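Local atomic coordinates of putative lipoprotein (Bacteroides ovatus, PDB entry 3OQQ), a protein that is of unknown function but binds calcium ions in the crystal and is probably an extracellular lipoprotein, built largely of beta strands. Residues Leu212-Gly217 and Pro297-Glu302. Numbering follows the deposited sequence.
Sequences LILKGG and PMLRAE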
loop_
_atom_site.group_PDB
_atom_site.type_symbol
_atom_site.label_atom_id
_atom_site.label_comp_id
_atom_site.label_asym_id
_atom_site.label_seq_id
_atom_site.Cartn_x
_atom_site.Cartn_y
_atom_site.Cartn_z
ATOM N N LEU A 212 -11.611 5.793 -11.034
ATOM C CA LEU A 212 -12.459 5.703 -9.845
ATOM C C LEU A 212 -13.356 4.540 -10.111
ATOM O O LEU A 212 -13.941 4.467 -11.199
ATOM C CB LEU A 212 -13.242 6.987 -9.615
ATOM C CG LEU A 212 -12.424 8.131 -9.018
ATOM C CD1 LEU A 212 -13.209 9.443 -9.083
ATOM C CD2 LEU A 212 -11.967 7.785 -7.593
ATOM N N ILE A 213 -13.391 3.581 -9.197
ATOM C CA ILE A 213 -14.074 2.294 -9.391
ATOM C C ILE A 213 -14.766 1.850 -8.111
ATOM O O ILE A 213 -14.273 2.145 -7.023
ATOM C CB ILE A 213 -12.984 1.200 -9.809
ATOM C CG1 ILE A 213 -12.242 1.499 -11.113
ATOM C CG2 ILE A 213 -13.533 -0.247 -9.855
ATOM C CD1 ILE A 213 -10.926 0.701 -11.212
ATOM N N LEU A 214 -15.870 1.091 -8.243
ATOM C CA LEU A 214 -16.550 0.394 -7.140
ATOM C C LEU A 214 -16.117 -1.061 -7.240
ATOM O O LEU A 214 -16.389 -1.724 -8.251
ATOM C CB LEU A 214 -18.079 0.568 -7.157
ATOM C CG LEU A 214 -18.593 1.987 -6.854
ATOM C CD1 LEU A 214 -20.132 1.981 -6.749
ATOM C CD2 LEU A 214 -17.966 2.560 -5.539
ATOM N N LYS A 215 -15.328 -1.512 -6.252
ATOM C CA LYS A 215 -14.731 -2.844 -6.230
ATOM C C LYS A 215 -15.635 -3.875 -5.513
ATOM O O LYS A 215 -15.678 -3.926 -4.289
ATOM C CB LYS A 215 -13.334 -2.773 -5.586
ATOM C CG LYS A 215 -12.612 -4.119 -5.444
ATOM C CD LYS A 215 -11.778 -4.121 -4.148
ATOM C CE LYS A 215 -11.174 -5.466 -3.829
ATOM N NZ LYS A 215 -10.395 -5.424 -2.559
ATOM N N GLY A 216 -16.335 -4.685 -6.297
ATOM C CA GLY A 216 -17.205 -5.740 -5.794
ATOM C C GLY A 216 -16.413 -6.864 -5.151
ATOM O O GLY A 216 -15.313 -7.209 -5.606
ATOM N N GLY A 217 -16.975 -7.419 -4.082
ATOM C CA GLY A 217 -16.370 -8.487 -3.294
ATOM C C GLY A 217 -16.014 -9.766 -4.031
ATOM O O GLY A 217 -15.125 -10.502 -3.573
ATOM N N PRO A 297 -19.419 -3.016 -2.025
ATOM C CA PRO A 297 -18.260 -2.770 -2.907
ATOM C C PRO A 297 -17.415 -1.594 -2.378
ATOM O O PRO A 297 -17.960 -0.626 -1.829
ATOM C CB PRO A 297 -18.908 -2.439 -4.268
ATOM C CG PRO A 297 -20.286 -3.144 -4.219
ATOM C CD PRO A 297 -20.701 -2.956 -2.774
HETATM N N MSE A 298 -16.091 -1.706 -2.483
HETATM C CA MSE A 298 -15.212 -0.689 -1.943
HETATM C C MSE A 298 -14.948 0.419 -2.940
HETATM O O MSE A 298 -14.791 0.132 -4.119
HETATM C CB MSE A 298 -13.886 -1.310 -1.495
HETATM C CG MSE A 298 -14.029 -2.133 -0.219
HETATM SE SE MSE A 298 -12.305 -2.807 0.402
HETATM C CE MSE A 298 -13.023 -4.274 1.519
ATOM N N LEU A 299 -14.901 1.681 -2.474
ATOM C CA LEU A 299 -14.510 2.802 -3.350
ATOM C C LEU A 299 -13.016 2.624 -3.658
ATOM O O LEU A 299 -12.203 2.525 -2.736
ATOM C CB LEU A 299 -14.817 4.185 -2.726
ATOM C CG LEU A 299 -14.230 5.445 -3.437
ATOM C CD1 LEU A 299 -14.743 5.580 -4.897
ATOM C CD2 LEU A 299 -14.607 6.712 -2.686
ATOM N N ARG A 300 -12.674 2.500 -4.955
ATOM C CA ARG A 300 -11.311 2.228 -5.393
ATOM C C ARG A 300 -10.749 3.322 -6.274
ATOM O O ARG A 300 -11.405 3.720 -7.248
ATOM C CB ARG A 300 -11.263 0.857 -6.145
ATOM C CG ARG A 300 -10.027 0.661 -7.078
ATOM C CD ARG A 300 -9.906 -0.761 -7.597
ATOM N NE ARG A 300 -9.437 -1.667 -6.540
ATOM C CZ ARG A 300 -8.977 -2.902 -6.746
ATOM N NH1 ARG A 300 -8.944 -3.413 -7.973
ATOM N NH2 ARG A 300 -8.545 -3.633 -5.728
ATOM N N ALA A 301 -9.523 3.795 -5.947
ATOM C CA ALA A 301 -8.741 4.639 -6.837
ATOM C C ALA A 301 -7.700 3.720 -7.496
ATOM O O ALA A 301 -7.053 2.920 -6.803
ATOM C CB ALA A 301 -8.072 5.803 -6.098
ATOM N N GLU A 302 -7.596 3.763 -8.828
ATOM C CA GLU A 302 -6.639 2.917 -9.538
ATOM C C GLU A 302 -5.759 3.792 -10.418
ATOM O O GLU A 302 -6.271 4.594 -11.201
ATOM C CB GLU A 302 -7.329 1.821 -10.351
ATOM C CG GLU A 302 -6.332 0.873 -11.004
ATOM C CD GLU A 302 -6.948 -0.150 -11.933
ATOM O OE1 GLU A 302 -7.378 -1.215 -11.436
ATOM O OE2 GLU A 302 -7.022 0.119 -13.152
#
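Ile213 and Lys215 pair with Arg300 and Met298 (a selenomethionine) where the end of strand 205-215 runs antiparallel to the start of strand 298-307, between neighbouring strands 221-230 and 173-184. Four backbone hydrogen bonds hold the two together: Ile213 and Arg300 exchange one pair, with Ile213 N 2.8 Å from Arg300 O, and Lys215 and Met298 the other. Of these, Lys215 N to Met298 O is almost straight at the hydrogen (178°). On the face bearing Ile213, Lys215, Met298 and Arg300, the lysine aliphatic chain passes over one face of the guanidinium; with CG anti to the backbone N (chi1 178°), that atom sits 4.0 Å above the centre, and CD of Lys215 is 3.6 Å from Arg300 NH2. Lys215 NZ stands 4.1 Å from Arg300 NH2, a like-charge approach that Asp181 probably eases by forming a salt bridge with Arg300 NE and a weak, long ion pair with the lysine. Ile213 lies alongside the arginine, and its CD1 reaches Arg300 CD at 4.0 Å and Glu302 CB at 3.9 Å. An alanine in place of Arg300 would probably leave Asp181 without its salt-bridge partner and Lys215 without the flat group beneath its chain. The opposite face is apolar, with Leu212 and Leu299 resting on Ala255 of strand 253-263. Such pairing, with a mixed, charged face and a leucine-rich one packed on a second sheet, is characteristic of antiparallel beta sheets layered face to face.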